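Local coordinates for protein dihydrofolate reductase (Moritella profunda, PDB 2ZZA) that reduces 7,8-dihydrofolate to tetrahydrofolate with NADPH, a step that probably supplies folate cofactors for glycine, purine and DNA precursor synthesis, at residues A[3-8]-A[100-105]; A[23-28]-A[151-156]; A[61-66]-A[78-83]. All coordinates share one frame; numbering follows the deposited sequence.

Interaction 1 of 3, residues A[3-8]-A[100-105]. With NAP (NADP nicotinamide-adenine-dinucleotide phosphate), chain C.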
loop_
_atom_site.group_PDB
_atom_site.type_symbol
_atom_site.label_atom_id
_atom_site.label_comp_id
_atom_site.label_asym_id
_atom_site.label_seq_id
_atom_site.Cartn_x
_atom_site.Cartn_y
_atom_site.Cartn_z
ATOM N N VAL A 3 1.865 -6.394 11.082
ATOM C CA VAL A 3 2.138 -5.230 10.254
ATOM C C VAL A 3 2.364 -5.672 8.814
ATOM O O VAL A 3 3.386 -6.275 8.489
ATOM C CB VAL A 3 3.372 -4.454 10.764
ATOM C CG1 VAL A 3 3.710 -3.321 9.807
ATOM C CG2 VAL A 3 3.089 -3.900 12.158
ATOM N N SER A 4 1.391 -5.372 7.962
ATOM C CA SER A 4 1.459 -5.741 6.556
ATOM C C SER A 4 1.529 -4.502 5.695
ATOM O O SER A 4 1.031 -3.447 6.079
ATOM C CB SER A 4 0.219 -6.544 6.155
ATOM O OG SER A 4 0.033 -7.657 7.004
ATOM N N MET A 5 2.159 -4.630 4.532
ATOM C CA MET A 5 2.256 -3.518 3.604
ATOM C C MET A 5 1.775 -4.038 2.265
ATOM O O MET A 5 2.141 -5.140 1.851
ATOM C CB MET A 5 3.699 -3.007 3.488
ATOM C CG MET A 5 4.368 -2.713 4.826
ATOM S SD MET A 5 5.677 -1.475 4.749
ATOM C CE MET A 5 6.810 -2.200 3.558
ATOM N N ILE A 6 0.943 -3.248 1.595
ATOM C CA ILE A 6 0.407 -3.631 0.301
ATOM C C ILE A 6 0.733 -2.574 -0.747
ATOM O O ILE A 6 0.567 -1.374 -0.511
ATOM C CB ILE A 6 -1.127 -3.872 0.390
ATOM C CG1 ILE A 6 -1.696 -4.170 -1.003
ATOM C CG2 ILE A 6 -1.817 -2.676 1.048
ATOM C CD1 ILE A 6 -3.090 -4.827 -0.967
ATOM N N ALA A 7 1.222 -3.028 -1.897
ATOM C CA ALA A 7 1.586 -2.128 -2.981
ATOM C C ALA A 7 1.589 -2.838 -4.324
ATOM O O ALA A 7 1.660 -4.060 -4.382
ATOM C CB ALA A 7 2.964 -1.539 -2.722
ATOM N N ALA A 8 1.517 -2.052 -5.398
ATOM C CA ALA A 8 1.559 -2.570 -6.762
ATOM C C ALA A 8 2.756 -1.888 -7.425
ATOM O O ALA A 8 2.771 -0.663 -7.594
ATOM C CB ALA A 8 0.271 -2.231 -7.507
ATOM N N THR A 100 7.385 6.842 1.226
ATOM C CA THR A 100 7.838 7.307 2.515
ATOM C C THR A 100 7.482 6.377 3.670
ATOM O O THR A 100 8.325 6.074 4.521
ATOM C CB THR A 100 7.261 8.711 2.748
ATOM O OG1 THR A 100 8.277 9.677 2.487
ATOM C CG2 THR A 100 6.730 8.855 4.154
ATOM N N ILE A 101 6.230 5.933 3.713
ATOM C CA ILE A 101 5.771 5.060 4.778
ATOM C C ILE A 101 6.316 3.654 4.587
ATOM O O ILE A 101 6.715 2.995 5.556
ATOM C CB ILE A 101 4.236 5.017 4.834
ATOM C CG1 ILE A 101 3.687 6.445 4.789
ATOM C CG2 ILE A 101 3.780 4.319 6.104
ATOM C CD1 ILE A 101 4.205 7.355 5.905
ATOM N N TYR A 102 6.340 3.191 3.339
ATOM C CA TYR A 102 6.880 1.862 3.061
ATOM C C TYR A 102 8.328 1.818 3.553
ATOM O O TYR A 102 8.750 0.850 4.182
ATOM C CB TYR A 102 6.872 1.559 1.559
ATOM C CG TYR A 102 5.510 1.452 0.912
ATOM C CD1 TYR A 102 4.489 0.697 1.495
ATOM C CD2 TYR A 102 5.270 2.042 -0.331
ATOM C CE1 TYR A 102 3.263 0.525 0.852
ATOM C CE2 TYR A 102 4.055 1.879 -0.984
ATOM C CZ TYR A 102 3.059 1.122 -0.391
ATOM O OH TYR A 102 1.858 0.987 -1.035
ATOM N N ASN A 103 9.080 2.880 3.263
ATOM C CA ASN A 103 10.487 2.968 3.668
ATOM C C ASN A 103 10.668 2.799 5.174
ATOM O O ASN A 103 11.486 2.000 5.633
ATOM C CB ASN A 103 11.081 4.322 3.265
ATOM C CG ASN A 103 11.356 4.427 1.781
ATOM O OD1 ASN A 103 11.752 5.484 1.286
ATOM N ND2 ASN A 103 11.158 3.335 1.065
ATOM N N GLN A 104 9.895 3.567 5.933
ATOM C CA GLN A 104 9.975 3.546 7.385
ATOM C C GLN A 104 9.480 2.266 8.018
ATOM O O GLN A 104 9.970 1.862 9.068
ATOM C CB GLN A 104 9.180 4.717 7.958
ATOM C CG GLN A 104 9.576 6.060 7.389
ATOM C CD GLN A 104 8.700 7.173 7.908
ATOM O OE1 GLN A 104 8.690 7.460 9.104
ATOM N NE2 GLN A 104 7.951 7.806 7.011
ATOM N N CYS A 105 8.509 1.621 7.384
ATOM C CA CYS A 105 7.944 0.407 7.948
ATOM C C CYS A 105 8.466 -0.922 7.411
ATOM O O CYS A 105 8.215 -1.959 8.017
ATOM C CB CYS A 105 6.422 0.455 7.815
ATOM S SG CYS A 105 5.663 1.865 8.683
HETATM P PA NAP C . 3.608 9.526 1.166
HETATM O O1A NAP C . 4.538 8.514 1.716
HETATM O O2A NAP C . 2.157 8.917 0.827
HETATM O O5B NAP C . 3.334 10.721 2.206
HETATM C C5B NAP C . 4.432 11.487 2.706
HETATM C C4B NAP C . 3.968 12.413 3.831
HETATM O O4B NAP C . 3.414 11.674 4.931
HETATM C C3B NAP C . 5.138 13.187 4.438
HETATM O O3B NAP C . 5.442 14.302 3.596
HETATM C C2B NAP C . 4.427 13.671 5.699
HETATM O O2B NAP C . 3.426 14.630 5.351
HETATM C C1B NAP C . 3.733 12.381 6.143
HETATM N N9A NAP C . 4.654 11.539 6.939
HETATM C C8A NAP C . 5.577 10.704 6.465
HETATM N N7A NAP C . 6.177 10.086 7.479
HETATM C C5A NAP C . 5.634 10.529 8.609
HETATM C C6A NAP C . 5.828 10.248 9.955
HETATM N N6A NAP C . 6.733 9.351 10.336
HETATM N N1A NAP C . 5.077 10.885 10.865
HETATM C C2A NAP C . 4.165 11.768 10.500
HETATM N N3A NAP C . 3.954 12.059 9.228
HETATM C C4A NAP C . 4.666 11.460 8.265
HETATM O O3 NAP C . 4.119 10.254 -0.180
HETATM P PN NAP C . 5.047 9.561 -1.302
HETATM O O1N NAP C . 5.246 10.778 -2.118
HETATM O O2N NAP C . 6.070 8.960 -0.416
HETATM O O5D NAP C . 3.870 8.553 -1.740
HETATM C C5D NAP C . 2.873 8.963 -2.683
HETATM C C4D NAP C . 3.220 8.509 -4.101
HETATM O O4D NAP C . 3.240 7.068 -4.073
HETATM C C3D NAP C . 2.099 8.895 -5.069
HETATM O O3D NAP C . 2.557 8.903 -6.423
HETATM C C2D NAP C . 1.124 7.740 -4.863
HETATM O O2D NAP C . 0.272 7.591 -6.003
HETATM C C1D NAP C . 2.126 6.585 -4.844
HETATM N N1N NAP C . 1.567 5.338 -4.277
HETATM C C2N NAP C . 1.575 4.158 -5.033
HETATM C C3N NAP C . 1.137 2.970 -4.462
HETATM C C7N NAP C . 1.170 1.669 -5.269
HETATM O O7N NAP C . 1.024 0.581 -4.717
HETATM N N7N NAP C . 1.387 1.815 -6.574
HETATM C C4N NAP C . 0.689 2.956 -3.146
HETATM C C5N NAP C . 0.667 4.125 -2.393
HETATM C C6N NAP C . 1.104 5.318 -2.956
HETATM P P2B NAP C . 3.302 15.989 6.200
HETATM O O1X NAP C . 1.912 16.501 6.232
HETATM O O2X NAP C . 3.879 15.674 7.668
HETATM O O3X NAP C . 4.328 17.014 5.501
#
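Y102 of helix 99-105 reaches across to strand 2-9 and meets M5, I6 and A7. Its chi1 of -66° sets CG beside the backbone N, and the ring leaves the helix toward the strand. From CB the chain of Y102 runs into the ring, where Y102 CD1 lies 4.1 Å from M5 SD. The sulfur sits at the edge of the ring, near its plane, as a Met-aromatic contact. Further out, CE1 and CE2 both come near A7 CB, and Y102 CZ comes within 3.5 Å of A7 CB. At the tip, Y102 OH donates a hydrogen bond of 2.7 Å to the carbonyl oxygen I6 O, with the donor tilted 25° from the carbonyl plane. Y102 OH also lies 3.1 Å from C4N of the NADP nicotinamide. F127 meets the ring from outside the two segments.

M5 bends at chi3 and lies between strand and helix. Its SD touches C105 CB at 3.7 Å, and its CE turns to the backbone oxygen of Y102. A phenylalanine in place of Y102 would probably leave I6 O without this bond and the ring less firmly fixed beside the nicotinamide.

Both segments also hold the cofactor. A8 N and A8 O pair with the carboxamide, and T100 N binds the pyrophosphate oxygen O2N. Q104 reads the adenine edge: NE2 gives to N7A, while OE1 accepts from N6A. Strand 2-9 and helix 99-105 thus line part of the NADP and folate pockets of the dihydrofolate reductase fold.

Interaction 2 of 3, residues A[23-28]-A[151-156]. With FOL (folic acid), chain D.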
loop_
_atom_site.group_PDB
_atom_site.type_symbol
_atom_site.label_atom_id
_atom_site.label_comp_id
_atom_site.label_asym_id
_atom_site.label_seq_id
_atom_site.Cartn_x
_atom_site.Cartn_y
_atom_site.Cartn_z
ATOM N N TRP A 23 -0.374 3.899 -14.063
ATOM C CA TRP A 23 -1.128 2.931 -14.855
ATOM C C TRP A 23 -2.564 2.867 -14.360
ATOM O O TRP A 23 -2.910 3.501 -13.366
ATOM C CB TRP A 23 -0.488 1.541 -14.729
ATOM C CG TRP A 23 -0.428 1.063 -13.305
ATOM C CD1 TRP A 23 -1.465 0.582 -12.555
ATOM C CD2 TRP A 23 0.713 1.092 -12.438
ATOM N NE1 TRP A 23 -1.042 0.314 -11.272
ATOM C CE2 TRP A 23 0.289 0.619 -11.173
ATOM C CE3 TRP A 23 2.050 1.473 -12.606
ATOM C CZ2 TRP A 23 1.158 0.519 -10.081
ATOM C CZ3 TRP A 23 2.914 1.374 -11.518
ATOM C CH2 TRP A 23 2.459 0.901 -10.271
ATOM N N HIS A 24 -3.389 2.092 -15.054
ATOM C CA HIS A 24 -4.784 1.929 -14.665
ATOM C C HIS A 24 -5.260 0.493 -14.875
ATOM O O HIS A 24 -5.520 0.062 -16.000
ATOM C CB HIS A 24 -5.686 2.881 -15.445
ATOM C CG HIS A 24 -7.125 2.796 -15.042
ATOM N ND1 HIS A 24 -7.549 3.020 -13.749
ATOM C CD2 HIS A 24 -8.235 2.478 -15.752
ATOM C CE1 HIS A 24 -8.856 2.842 -13.679
ATOM N NE2 HIS A 24 -9.297 2.512 -14.881
ATOM N N LEU A 25 -5.367 -0.243 -13.776
ATOM C CA LEU A 25 -5.809 -1.627 -13.812
ATOM C C LEU A 25 -6.955 -1.757 -12.814
ATOM O O LEU A 25 -6.745 -2.100 -11.650
ATOM C CB LEU A 25 -4.654 -2.555 -13.427
ATOM C CG LEU A 25 -3.420 -2.535 -14.339
ATOM C CD1 LEU A 25 -2.306 -3.366 -13.714
ATOM C CD2 LEU A 25 -3.781 -3.084 -15.717
ATOM N N PRO A 26 -8.190 -1.479 -13.259
ATOM C CA PRO A 26 -9.339 -1.577 -12.352
ATOM C C PRO A 26 -9.424 -2.889 -11.577
ATOM O O PRO A 26 -9.724 -2.889 -10.385
ATOM C CB PRO A 26 -10.538 -1.348 -13.275
ATOM C CG PRO A 26 -10.032 -1.769 -14.623
ATOM C CD PRO A 26 -8.629 -1.222 -14.640
ATOM N N ALA A 27 -9.154 -4.002 -12.248
ATOM C CA ALA A 27 -9.206 -5.297 -11.591
ATOM C C ALA A 27 -8.155 -5.404 -10.490
ATOM O O ALA A 27 -8.347 -6.128 -9.513
ATOM C CB ALA A 27 -9.005 -6.403 -12.609
ATOM N N GLU A 28 -7.039 -4.699 -10.649
ATOM C CA GLU A 28 -5.979 -4.741 -9.645
ATOM C C GLU A 28 -6.387 -3.889 -8.439
ATOM O O GLU A 28 -6.058 -4.218 -7.300
ATOM C CB GLU A 28 -4.653 -4.241 -10.238
ATOM C CG GLU A 28 -3.422 -4.761 -9.507
ATOM C CD GLU A 28 -3.196 -4.089 -8.162
ATOM O OE1 GLU A 28 -2.721 -4.771 -7.221
ATOM O OE2 GLU A 28 -3.481 -2.876 -8.049
ATOM N N HIS A 151 -2.422 -4.742 -18.766
ATOM C CA HIS A 151 -1.089 -5.185 -18.368
ATOM C C HIS A 151 -1.148 -6.480 -17.575
ATOM O O HIS A 151 -2.059 -6.679 -16.768
ATOM C CB HIS A 151 -0.394 -4.131 -17.502
ATOM C CG HIS A 151 -0.211 -2.806 -18.172
ATOM N ND1 HIS A 151 -0.848 -1.661 -17.744
ATOM C CD2 HIS A 151 0.563 -2.436 -19.221
ATOM C CE1 HIS A 151 -0.476 -0.644 -18.499
ATOM N NE2 HIS A 151 0.380 -1.087 -19.402
ATOM N N ASN A 152 -0.184 -7.363 -17.806
ATOM C CA ASN A 152 -0.136 -8.606 -17.051
ATOM C C ASN A 152 0.402 -8.232 -15.675
ATOM O O ASN A 152 1.208 -7.307 -15.553
ATOM C CB ASN A 152 0.833 -9.610 -17.679
ATOM C CG ASN A 152 0.499 -9.931 -19.121
ATOM O OD1 ASN A 152 -0.648 -10.216 -19.461
ATOM N ND2 ASN A 152 1.513 -9.898 -19.978
ATOM N N TYR A 153 -0.056 -8.926 -14.642
ATOM C CA TYR A 153 0.446 -8.679 -13.298
ATOM C C TYR A 153 0.360 -9.950 -12.472
ATOM O O TYR A 153 -0.402 -10.863 -12.785
ATOM C CB TYR A 153 -0.286 -7.521 -12.597
ATOM C CG TYR A 153 -1.789 -7.642 -12.476
ATOM C CD1 TYR A 153 -2.628 -7.258 -13.523
ATOM C CD2 TYR A 153 -2.375 -8.100 -11.300
ATOM C CE1 TYR A 153 -4.019 -7.322 -13.397
ATOM C CE2 TYR A 153 -3.759 -8.170 -11.163
ATOM C CZ TYR A 153 -4.574 -7.778 -12.215
ATOM O OH TYR A 153 -5.943 -7.835 -12.082
ATOM N N ARG A 154 1.157 -10.005 -11.416
ATOM C CA ARG A 154 1.206 -11.177 -10.565
ATOM C C ARG A 154 1.146 -10.786 -9.098
ATOM O O ARG A 154 1.909 -9.935 -8.639
ATOM C CB ARG A 154 2.497 -11.948 -10.873
ATOM C CG ARG A 154 2.867 -13.055 -9.908
ATOM C CD ARG A 154 4.038 -13.872 -10.471
ATOM N NE ARG A 154 5.251 -13.082 -10.701
ATOM C CZ ARG A 154 6.104 -12.721 -9.745
ATOM N NH1 ARG A 154 5.878 -13.079 -8.487
ATOM N NH2 ARG A 154 7.187 -12.009 -10.044
ATOM N N PHE A 155 0.214 -11.392 -8.370
ATOM C CA PHE A 155 0.080 -11.117 -6.948
ATOM C C PHE A 155 0.986 -12.063 -6.169
ATOM O O PHE A 155 1.088 -13.244 -6.490
ATOM C CB PHE A 155 -1.357 -11.317 -6.475
ATOM C CG PHE A 155 -1.517 -11.169 -4.994
ATOM C CD1 PHE A 155 -1.401 -9.919 -4.391
ATOM C CD2 PHE A 155 -1.718 -12.286 -4.189
ATOM C CE1 PHE A 155 -1.479 -9.781 -3.004
ATOM C CE2 PHE A 155 -1.796 -12.163 -2.805
ATOM C CZ PHE A 155 -1.675 -10.906 -2.210
ATOM N N SER A 156 1.624 -11.543 -5.131
ATOM C CA SER A 156 2.525 -12.336 -4.316
ATOM C C SER A 156 2.373 -11.936 -2.850
ATOM O O SER A 156 2.510 -10.767 -2.503
ATOM C CB SER A 156 3.966 -12.103 -4.789
ATOM O OG SER A 156 4.920 -12.625 -3.881
HETATM N N1 FOL D . -1.771 -1.487 -3.732
HETATM C C2 FOL D . -2.123 -2.196 -4.814
HETATM N NA2 FOL D . -2.003 -3.521 -4.801
HETATM N N3 FOL D . -2.650 -1.550 -5.939
HETATM C C4 FOL D . -2.811 -0.160 -5.915
HETATM O O4 FOL D . -3.291 0.434 -6.879
HETATM C C4A FOL D . -2.443 0.539 -4.771
HETATM N N5 FOL D . -2.659 1.859 -4.685
HETATM C C6 FOL D . -2.382 2.503 -3.544
HETATM C C7 FOL D . -1.859 1.799 -2.464
HETATM N N8 FOL D . -1.638 0.501 -2.554
HETATM C C8A FOL D . -1.921 -0.157 -3.686
HETATM C C9 FOL D . -2.659 4.001 -3.398
HETATM N N10 FOL D . -3.555 4.514 -4.447
HETATM C C11 FOL D . -7.566 3.585 -4.679
HETATM C C12 FOL D . -6.988 4.454 -5.599
HETATM C C13 FOL D . -5.635 4.759 -5.512
HETATM C C14 FOL D . -4.849 4.206 -4.505
HETATM C C15 FOL D . -5.428 3.334 -3.589
HETATM C C16 FOL D . -6.781 3.022 -3.678
HETATM C C FOL D . -9.061 3.260 -4.769
HETATM O O FOL D . -9.846 4.033 -5.316
HETATM N N FOL D . -9.425 2.110 -4.208
HETATM C CA FOL D . -10.821 1.645 -4.181
HETATM C CB FOL D . -11.093 0.670 -5.330
HETATM C CG FOL D . -11.101 1.365 -6.694
HETATM C CD FOL D . -12.297 2.309 -6.837
HETATM O OE1 FOL D . -13.179 2.251 -5.953
HETATM O OE2 FOL D . -12.312 3.059 -7.838
HETATM C CT FOL D . -11.062 0.925 -2.853
HETATM O O1 FOL D . -10.058 0.431 -2.294
HETATM O O2 FOL D . -12.238 0.881 -2.432
#
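L25, A27 and E28 pack against H151 and Y153 where helix 26-36 of the dihydrofolate reductase fold starts beside strand 153-160. L25 occupies the N-cap position of that helix. The whole contact between the segments is van der Waals and CH-pi packing. The tight part lies around the Y153 ring. E28 CG sits over one face, 4.1 Å from the centroid of the Y153 ring and 23° off the normal, a CH-pi contact. L25 CD1 comes to 3.9 Å from Y153 CD1. A27 CB reaches the hydroxyl end, 3.4 Å from Y153 OH. Y143, on the neighbouring strand, also meets the Y153 ring.

The looser part is around H151, which is only partly buried. L25 CD2 lies at the edge of the imidazole, 3.8 Å from H151 ND1. W23 CB stands farther off, 4.4 Å from H151 CE1.

E28 also belongs to the folate pocket. Its CG is anti to the backbone N (chi1 -156°), and the chain bends at chi2, which carries the carboxylate away from the tyrosine to the pterin. E28 OE1 is hydrogen-bonded to T115 OG1, which holds the carboxylate from the protein side. E28 OE1 also accepts from the amino group NA2 of folate at 2.8 Å, nearly straight at 171°, and E28 OE2 lies 2.6 Å from the pterin N3 of folate.

Interaction 3 of 3, residues A[61-66]-A[78-83]. With NAP (NADP nicotinamide-adenine-dinucleotide phosphate), chain C.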
loop_
_atom_site.group_PDB
_atom_site.type_symbol
_atom_site.label_atom_id
_atom_site.label_comp_id
_atom_site.label_asym_id
_atom_site.label_seq_id
_atom_site.Cartn_x
_atom_site.Cartn_y
_atom_site.Cartn_z
ATOM N N ILE A 61 -6.417 5.847 8.318
ATOM C CA ILE A 61 -5.463 6.519 9.194
ATOM C C ILE A 61 -4.403 7.187 8.326
ATOM O O ILE A 61 -3.708 6.514 7.572
ATOM C CB ILE A 61 -4.788 5.507 10.147
ATOM C CG1 ILE A 61 -5.844 4.892 11.067
ATOM C CG2 ILE A 61 -3.695 6.199 10.961
ATOM C CD1 ILE A 61 -5.355 3.691 11.855
ATOM N N VAL A 62 -4.291 8.507 8.443
ATOM C CA VAL A 62 -3.348 9.291 7.655
ATOM C C VAL A 62 -2.248 9.916 8.509
ATOM O O VAL A 62 -2.514 10.513 9.554
ATOM C CB VAL A 62 -4.090 10.415 6.892
ATOM C CG1 VAL A 62 -3.112 11.221 6.052
ATOM C CG2 VAL A 62 -5.189 9.805 6.027
ATOM N N LEU A 63 -1.011 9.786 8.043
ATOM C CA LEU A 63 0.139 10.318 8.755
ATOM C C LEU A 63 0.542 11.695 8.268
ATOM O O LEU A 63 0.782 11.907 7.081
ATOM C CB LEU A 63 1.328 9.367 8.616
ATOM C CG LEU A 63 1.320 8.111 9.484
ATOM C CD1 LEU A 63 2.092 7.023 8.773
ATOM C CD2 LEU A 63 1.928 8.412 10.843
ATOM N N SER A 64 0.609 12.634 9.201
ATOM C CA SER A 64 1.008 13.994 8.885
ATOM C C SER A 64 1.459 14.696 10.146
ATOM O O SER A 64 0.839 14.549 11.197
ATOM C CB SER A 64 -0.151 14.766 8.265
ATOM O OG SER A 64 0.203 16.120 8.089
ATOM N N ARG A 65 2.549 15.448 10.045
ATOM C CA ARG A 65 3.049 16.188 11.189
ATOM C C ARG A 65 2.471 17.596 11.223
ATOM O O ARG A 65 2.809 18.393 12.098
ATOM C CB ARG A 65 4.574 16.228 11.175
ATOM C CG ARG A 65 5.172 14.933 11.675
ATOM C CD ARG A 65 6.677 14.974 11.708
ATOM N NE ARG A 65 7.247 14.963 10.368
ATOM C CZ ARG A 65 8.169 14.094 9.963
ATOM N NH1 ARG A 65 8.636 14.151 8.724
ATOM N NH2 ARG A 65 8.622 13.167 10.799
ATOM N N GLN A 66 1.602 17.907 10.266
ATOM C CA GLN A 66 0.971 19.219 10.246
ATOM C C GLN A 66 -0.182 19.103 11.236
ATOM O O GLN A 66 -1.240 18.563 10.916
ATOM C CB GLN A 66 0.441 19.551 8.855
ATOM C CG GLN A 66 0.031 21.010 8.704
ATOM C CD GLN A 66 -0.530 21.311 7.332
ATOM O OE1 GLN A 66 -0.111 20.722 6.336
ATOM N NE2 GLN A 66 -1.474 22.243 7.268
ATOM N N ALA A 78 0.273 11.918 14.184
ATOM C CA ALA A 78 1.564 12.568 13.965
ATOM C C ALA A 78 2.790 11.655 13.980
ATOM O O ALA A 78 3.896 12.110 13.690
ATOM C CB ALA A 78 1.748 13.698 14.983
ATOM N N THR A 79 2.607 10.383 14.327
ATOM C CA THR A 79 3.724 9.434 14.346
ATOM C C THR A 79 3.239 8.019 14.025
ATOM O O THR A 79 2.044 7.731 14.114
ATOM C CB THR A 79 4.432 9.382 15.724
ATOM O OG1 THR A 79 3.639 8.620 16.641
ATOM C CG2 THR A 79 4.648 10.780 16.274
ATOM N N LEU A 80 4.170 7.143 13.658
ATOM C CA LEU A 80 3.837 5.759 13.332
ATOM C C LEU A 80 3.340 5.029 14.574
ATOM O O LEU A 80 2.475 4.159 14.491
ATOM C CB LEU A 80 5.061 5.041 12.750
ATOM C CG LEU A 80 5.522 5.598 11.396
ATOM C CD1 LEU A 80 6.805 4.918 10.930
ATOM C CD2 LEU A 80 4.410 5.397 10.385
ATOM N N GLU A 81 3.889 5.394 15.727
ATOM C CA GLU A 81 3.488 4.792 16.989
ATOM C C GLU A 81 1.999 5.075 17.223
ATOM O O GLU A 81 1.247 4.202 17.655
ATOM C CB GLU A 81 4.315 5.384 18.130
ATOM C CG GLU A 81 4.176 4.655 19.460
ATOM C CD GLU A 81 4.925 5.353 20.588
ATOM O OE1 GLU A 81 4.321 6.210 21.273
ATOM O OE2 GLU A 81 6.123 5.053 20.781
ATOM N N ASP A 82 1.582 6.302 16.925
ATOM C CA ASP A 82 0.187 6.697 17.098
ATOM C C ASP A 82 -0.727 6.048 16.060
ATOM O O ASP A 82 -1.920 5.869 16.297
ATOM C CB ASP A 82 0.059 8.222 17.028
ATOM C CG ASP A 82 0.630 8.912 18.258
ATOM O OD1 ASP A 82 0.656 10.161 18.283
ATOM O OD2 ASP A 82 1.050 8.205 19.203
ATOM N N ALA A 83 -0.162 5.701 14.909
ATOM C CA ALA A 83 -0.934 5.059 13.855
ATOM C C ALA A 83 -1.314 3.662 14.331
ATOM O O ALA A 83 -2.458 3.231 14.179
ATOM C CB ALA A 83 -0.110 4.978 12.569
HETATM P PA NAP C . 3.608 9.526 1.166
HETATM O O1A NAP C . 4.538 8.514 1.716
HETATM O O2A NAP C . 2.157 8.917 0.827
HETATM O O5B NAP C . 3.334 10.721 2.206
HETATM C C5B NAP C . 4.432 11.487 2.706
HETATM C C4B NAP C . 3.968 12.413 3.831
HETATM O O4B NAP C . 3.414 11.674 4.931
HETATM C C3B NAP C . 5.138 13.187 4.438
HETATM O O3B NAP C . 5.442 14.302 3.596
HETATM C C2B NAP C . 4.427 13.671 5.699
HETATM O O2B NAP C . 3.426 14.630 5.351
HETATM C C1B NAP C . 3.733 12.381 6.143
HETATM N N9A NAP C . 4.654 11.539 6.939
HETATM C C8A NAP C . 5.577 10.704 6.465
HETATM N N7A NAP C . 6.177 10.086 7.479
HETATM C C5A NAP C . 5.634 10.529 8.609
HETATM C C6A NAP C . 5.828 10.248 9.955
HETATM N N6A NAP C . 6.733 9.351 10.336
HETATM N N1A NAP C . 5.077 10.885 10.865
HETATM C C2A NAP C . 4.165 11.768 10.500
HETATM N N3A NAP C . 3.954 12.059 9.228
HETATM C C4A NAP C . 4.666 11.460 8.265
HETATM O O3 NAP C . 4.119 10.254 -0.180
HETATM P PN NAP C . 5.047 9.561 -1.302
HETATM O O1N NAP C . 5.246 10.778 -2.118
HETATM O O2N NAP C . 6.070 8.960 -0.416
HETATM O O5D NAP C . 3.870 8.553 -1.740
HETATM C C5D NAP C . 2.873 8.963 -2.683
HETATM C C4D NAP C . 3.220 8.509 -4.101
HETATM O O4D NAP C . 3.240 7.068 -4.073
HETATM C C3D NAP C . 2.099 8.895 -5.069
HETATM O O3D NAP C . 2.557 8.903 -6.423
HETATM C C2D NAP C . 1.124 7.740 -4.863
HETATM O O2D NAP C . 0.272 7.591 -6.003
HETATM C C1D NAP C . 2.126 6.585 -4.844
HETATM N N1N NAP C . 1.567 5.338 -4.277
HETATM C C2N NAP C . 1.575 4.158 -5.033
HETATM C C3N NAP C . 1.137 2.970 -4.462
HETATM C C7N NAP C . 1.170 1.669 -5.269
HETATM O O7N NAP C . 1.024 0.581 -4.717
HETATM N N7N NAP C . 1.387 1.815 -6.574
HETATM C C4N NAP C . 0.689 2.956 -3.146
HETATM C C5N NAP C . 0.667 4.125 -2.393
HETATM C C6N NAP C . 1.104 5.318 -2.956
HETATM P P2B NAP C . 3.302 15.989 6.200
HETATM O O1X NAP C . 1.912 16.501 6.232
HETATM O O2X NAP C . 3.879 15.674 7.668
HETATM O O3X NAP C . 4.328 17.014 5.501
#
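This contact forms part of the adenosine end of the NADP site, where strand 59-63 runs into the loop that holds the 2'-phosphate and packs on the start of helix 80-87. L63 is central. L63 CD1 presses on L80 CD2 at 3.3 Å, tighter than usual for two carbons, and the two side chains cross at about a right angle. L63 CD2 turns to the backbone oxygen of T79. Farther back along the strand, I61 CG2 meets A83 CB at 4.1 Å.

T79 is the N-cap of helix 80-87, and its OG1 accepts from D82 N. Nearer the loop, the CA of A78 makes a CA-H...O contact of 3.5 Å with S64 O.

The cofactor lies against the same residues. The R65 guanidinium has the adenine carbon C6A over one face, while R65 CG lies 3.5 Å from C2A of NADP. S64 sets its OG anti to the backbone N (chi1 174°). There S64 OG accepts from Q66 N in an ST turn and donates to the NADP phosphate oxygen O1X at 2.6 Å. Beside it, R65 N gives an almost straight bond to O2X of the same phosphate, 2.7 Å long at 178°.

In the fold
Interaction 1 is the core contact, with all its touching residues buried, while interactions 2 and 3 are partly buried and lie farther from the chain centre. All three join the same mixed sheet to a helix. Interaction 1 uses a strand-to-helix hydrogen bond, whereas interactions 2 and 3 meet across their segments mainly by apolar packing. Interactions 1 and 3 share NADP: the first holds its nicotinamide, pyrophosphate and adenine edge, the other its 2'-phosphate and, through R65, packs on its adenine ring. They touch through I101 and L63. Interaction 2 reaches folate through E28 and also touches NADP through W23. It meets interaction 1 at A8. Interactions 2 and 3 lie on opposite sides of the chain centre and do not touch.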